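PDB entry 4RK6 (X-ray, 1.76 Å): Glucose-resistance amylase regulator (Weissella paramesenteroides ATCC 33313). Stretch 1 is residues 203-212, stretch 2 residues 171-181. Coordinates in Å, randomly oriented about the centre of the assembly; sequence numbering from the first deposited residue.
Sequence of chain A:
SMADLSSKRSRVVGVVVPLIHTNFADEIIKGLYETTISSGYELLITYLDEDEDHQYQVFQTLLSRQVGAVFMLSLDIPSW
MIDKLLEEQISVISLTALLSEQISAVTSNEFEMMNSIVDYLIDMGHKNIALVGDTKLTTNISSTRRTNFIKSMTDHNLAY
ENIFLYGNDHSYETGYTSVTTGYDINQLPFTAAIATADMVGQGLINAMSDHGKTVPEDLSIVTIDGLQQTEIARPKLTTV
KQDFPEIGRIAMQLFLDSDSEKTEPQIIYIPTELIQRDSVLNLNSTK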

# COMPACT_ATOMS: atom_id res chain seq x y z
N GLY A 203 -7.63 -9.61 8.66
CA GLY A 203 -8.10 -10.96 8.25
C GLY A 203 -8.83 -11.64 9.37
O GLY A 203 -9.88 -12.24 9.17
N LEU A 204 -8.27 -11.54 10.57
CA LEU A 204 -8.90 -12.09 11.76
C LEU A 204 -10.26 -11.45 12.04
O LEU A 204 -11.25 -12.15 12.33
CB LEU A 204 -8.00 -11.86 12.96
CG LEU A 204 -6.76 -12.76 13.04
CD1 LEU A 204 -5.76 -12.17 14.01
CD2 LEU A 204 -7.17 -14.14 13.50
N ILE A 205 -10.34 -10.12 11.95
CA ILE A 205 -11.60 -9.42 12.17
C ILE A 205 -12.67 -9.93 11.20
O ILE A 205 -13.80 -10.25 11.60
CB ILE A 205 -11.43 -7.90 12.00
CG1 ILE A 205 -10.72 -7.32 13.23
CG2 ILE A 205 -12.78 -7.23 11.77
CD1 ILE A 205 -10.40 -5.85 13.06
N ASN A 206 -12.31 -10.01 9.93
CA ASN A 206 -13.27 -10.43 8.92
C ASN A 206 -13.69 -11.89 9.08
O ASN A 206 -14.85 -12.20 8.84
CB ASN A 206 -12.78 -10.14 7.50
CG ASN A 206 -12.94 -8.68 7.13
OD1 ASN A 206 -13.48 -7.91 7.91
ND2 ASN A 206 -12.49 -8.30 5.96
N ALA A 207 -12.75 -12.76 9.45
CA ALA A 207 -13.10 -14.18 9.61
C ALA A 207 -14.11 -14.29 10.74
O ALA A 207 -15.11 -15.02 10.63
CB ALA A 207 -11.87 -15.02 9.91
N MSE A 208 -13.89 -13.54 11.82
CA MSE A 208 -14.83 -13.60 12.95
C MSE A 208 -16.19 -13.09 12.52
O MSE A 208 -17.23 -13.76 12.76
CB MSE A 208 -14.35 -12.84 14.19
CG MSE A 208 -13.00 -13.31 14.75
SE MSE A 208 -12.87 -15.26 15.13
CE MSE A 208 -13.98 -15.16 16.73
N SER A 209 -16.21 -11.91 11.89
CA SER A 209 -17.48 -11.27 11.46
C SER A 209 -18.27 -12.14 10.48
O SER A 209 -19.50 -12.19 10.56
CB SER A 209 -17.24 -9.91 10.78
OG SER A 209 -16.66 -9.01 11.67
N ASP A 210 -17.55 -12.79 9.58
CA ASP A 210 -18.18 -13.62 8.53
C ASP A 210 -18.78 -14.92 9.10
O ASP A 210 -19.54 -15.60 8.40
CB ASP A 210 -17.16 -14.00 7.46
CG ASP A 210 -16.76 -12.83 6.55
OD1 ASP A 210 -17.40 -11.75 6.58
OD2 ASP A 210 -15.85 -13.04 5.74
N HIS A 211 -18.41 -15.27 10.33
CA HIS A 211 -18.88 -16.51 10.98
C HIS A 211 -19.64 -16.24 12.25
O HIS A 211 -19.58 -17.02 13.21
CB HIS A 211 -17.71 -17.45 11.20
CG HIS A 211 -17.07 -17.89 9.93
ND1 HIS A 211 -16.10 -17.15 9.28
CD2 HIS A 211 -17.27 -18.99 9.16
CE1 HIS A 211 -15.75 -17.76 8.16
NE2 HIS A 211 -16.44 -18.89 8.07
N GLY A 212 -20.37 -15.12 12.25
CA GLY A 212 -21.30 -14.77 13.33
C GLY A 212 -20.68 -14.41 14.67
O GLY A 212 -21.33 -14.56 15.71
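Stretch 2 (171-181) SYETGYTSVTT

Stretch 1 is helical from G203 to about D210, the helix having begun earlier in the chain; H211 and G212 lie outside it. Stretch 2 starts with S171 at the N-cap position: its OG accepts from T174 N at 3.1 Å. The helix then runs from Y172 through T181 and continues beyond, with a wider pi-type turn at 178-181.

The two helices run in roughly the same direction. Their axes cross at -41° and approach to 7.1 Å, which is close for a helix pair. Glycines sit at this crossing. G203 and Y176 have their CA atoms 4.2 Å apart, and G203 C lies 3.8 Å from G175 C. A CB on G203 would fall 2.2 Å from Y172 O and 2.8 Å from Y176 N, so the backbones could not lie this way with a side chain there. An ideal CB on G175 would be tight, 3.3 Å from L204 N. The bare backbones also make CA-H...O contacts in both directions: G203 CA to Y172 O at 3.6 Å, and Y176 CA to G203 O at 3.5 Å.

Y176 is the main side chain of stretch 2 in this contact. It has chi1 in t and packs as a knob among G203, N206, A207 and D210. A207 CB stands over the face of its ring, 3.8 Å from the centroid and 10° off the normal, a CH-pi contact. At the end of the ring, Y176 OH donates to D210 OD2 at 2.6 Å. This short bond ties the phenol to D210, near the end of the helix in stretch 1.

Y172 also has chi1 in t. Its CE1 is 3.5 Å from G203 CA. N206 ND2 approaches the ring near its plane and donates to Y172 OH at 3.0 Å, with a nearly straight angle of 165°.

V179 adds apolar contacts. Its CG2 meets A207 CB at 3.6 Å and the selenium of M208, atom SE, at 4.1 Å. Its CG1 lies 3.7 Å from L204 CD2. That same L204 CD2 is 3.3 Å from S178 OG, whose hydroxyl is used within its own helix, donating to G175 O at 2.8 Å.

H211 closes the far end. Its ND1 donates back to A207 O at 2.7 Å, and its CE1 lies 3.6 Å from T180 CG2. I205 and S209 do not touch stretch 2.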

# COMPACT_ATOMS: atom_id res chain seq x y z
N SER A 171 0.11 -11.97 5.50
CA SER A 171 -1.03 -11.63 4.65
C SER A 171 -2.38 -11.63 5.36
O SER A 171 -2.58 -12.26 6.39
CB SER A 171 -1.10 -12.59 3.45
OG SER A 171 -1.53 -13.90 3.84
N TYR A 172 -3.32 -10.91 4.76
CA TYR A 172 -4.73 -10.97 5.13
C TYR A 172 -5.23 -12.42 5.17
O TYR A 172 -5.91 -12.82 6.10
CB TYR A 172 -5.52 -10.17 4.12
CG TYR A 172 -7.02 -10.30 4.26
CD1 TYR A 172 -7.73 -9.46 5.10
CD2 TYR A 172 -7.74 -11.22 3.50
CE1 TYR A 172 -9.12 -9.55 5.21
CE2 TYR A 172 -9.12 -11.33 3.61
CZ TYR A 172 -9.80 -10.49 4.46
OH TYR A 172 -11.17 -10.59 4.57
N GLU A 173 -4.88 -13.19 4.15
CA GLU A 173 -5.33 -14.56 4.02
C GLU A 173 -4.86 -15.42 5.20
O GLU A 173 -5.62 -16.24 5.71
CB GLU A 173 -4.81 -15.15 2.70
CG GLU A 173 -5.53 -14.61 1.46
CD GLU A 173 -5.08 -13.22 0.97
OE1 GLU A 173 -4.04 -12.67 1.44
OE2 GLU A 173 -5.78 -12.66 0.09
N THR A 174 -3.64 -15.19 5.66
CA THR A 174 -3.14 -15.93 6.82
C THR A 174 -3.95 -15.60 8.06
O THR A 174 -4.31 -16.48 8.85
CB THR A 174 -1.64 -15.68 7.02
OG1 THR A 174 -0.90 -16.31 5.95
CG2 THR A 174 -1.15 -16.19 8.38
N GLY A 175 -4.28 -14.33 8.27
CA GLY A 175 -5.16 -14.02 9.38
C GLY A 175 -6.53 -14.67 9.27
O GLY A 175 -7.08 -15.18 10.25
N TYR A 176 -7.11 -14.60 8.07
CA TYR A 176 -8.44 -15.13 7.84
C TYR A 176 -8.47 -16.64 8.05
O TYR A 176 -9.37 -17.18 8.72
CB TYR A 176 -8.90 -14.79 6.42
CG TYR A 176 -10.40 -14.93 6.25
CD1 TYR A 176 -10.98 -16.17 6.01
CD2 TYR A 176 -11.24 -13.83 6.36
CE1 TYR A 176 -12.35 -16.30 5.88
CE2 TYR A 176 -12.61 -13.95 6.24
CZ TYR A 176 -13.17 -15.19 5.99
OH TYR A 176 -14.54 -15.32 5.88
N THR A 177 -7.49 -17.32 7.46
CA THR A 177 -7.46 -18.79 7.52
C THR A 177 -7.10 -19.33 8.89
O THR A 177 -7.48 -20.46 9.22
CB THR A 177 -6.54 -19.42 6.44
OG1 THR A 177 -5.17 -19.03 6.62
CG2 THR A 177 -6.99 -19.04 5.05
N SER A 178 -6.36 -18.56 9.68
CA SER A 178 -5.90 -19.05 10.97
C SER A 178 -7.06 -19.57 11.82
O SER A 178 -6.98 -20.64 12.42
CB SER A 178 -5.13 -17.97 11.74
OG SER A 178 -5.97 -16.89 12.11
N VAL A 179 -8.13 -18.79 11.89
CA VAL A 179 -9.24 -19.12 12.80
C VAL A 179 -10.40 -19.83 12.12
O VAL A 179 -11.40 -20.12 12.76
CB VAL A 179 -9.78 -17.86 13.52
CG1 VAL A 179 -8.75 -17.36 14.50
CG2 VAL A 179 -10.15 -16.77 12.51
N THR A 180 -10.26 -20.12 10.84
CA THR A 180 -11.27 -20.87 10.09
C THR A 180 -10.76 -22.27 9.75
O THR A 180 -11.41 -23.26 10.07
CB THR A 180 -11.71 -20.11 8.83
OG1 THR A 180 -10.56 -19.74 8.07
CG2 THR A 180 -12.46 -18.86 9.20
N THR A 181 -9.60 -22.39 9.12
CA THR A 181 -9.10 -23.71 8.79
C THR A 181 -7.95 -24.15 9.71
O THR A 181 -7.68 -25.33 9.82
CB THR A 181 -8.71 -23.78 7.30
OG1 THR A 181 -7.73 -22.79 7.03
CG2 THR A 181 -9.93 -23.53 6.42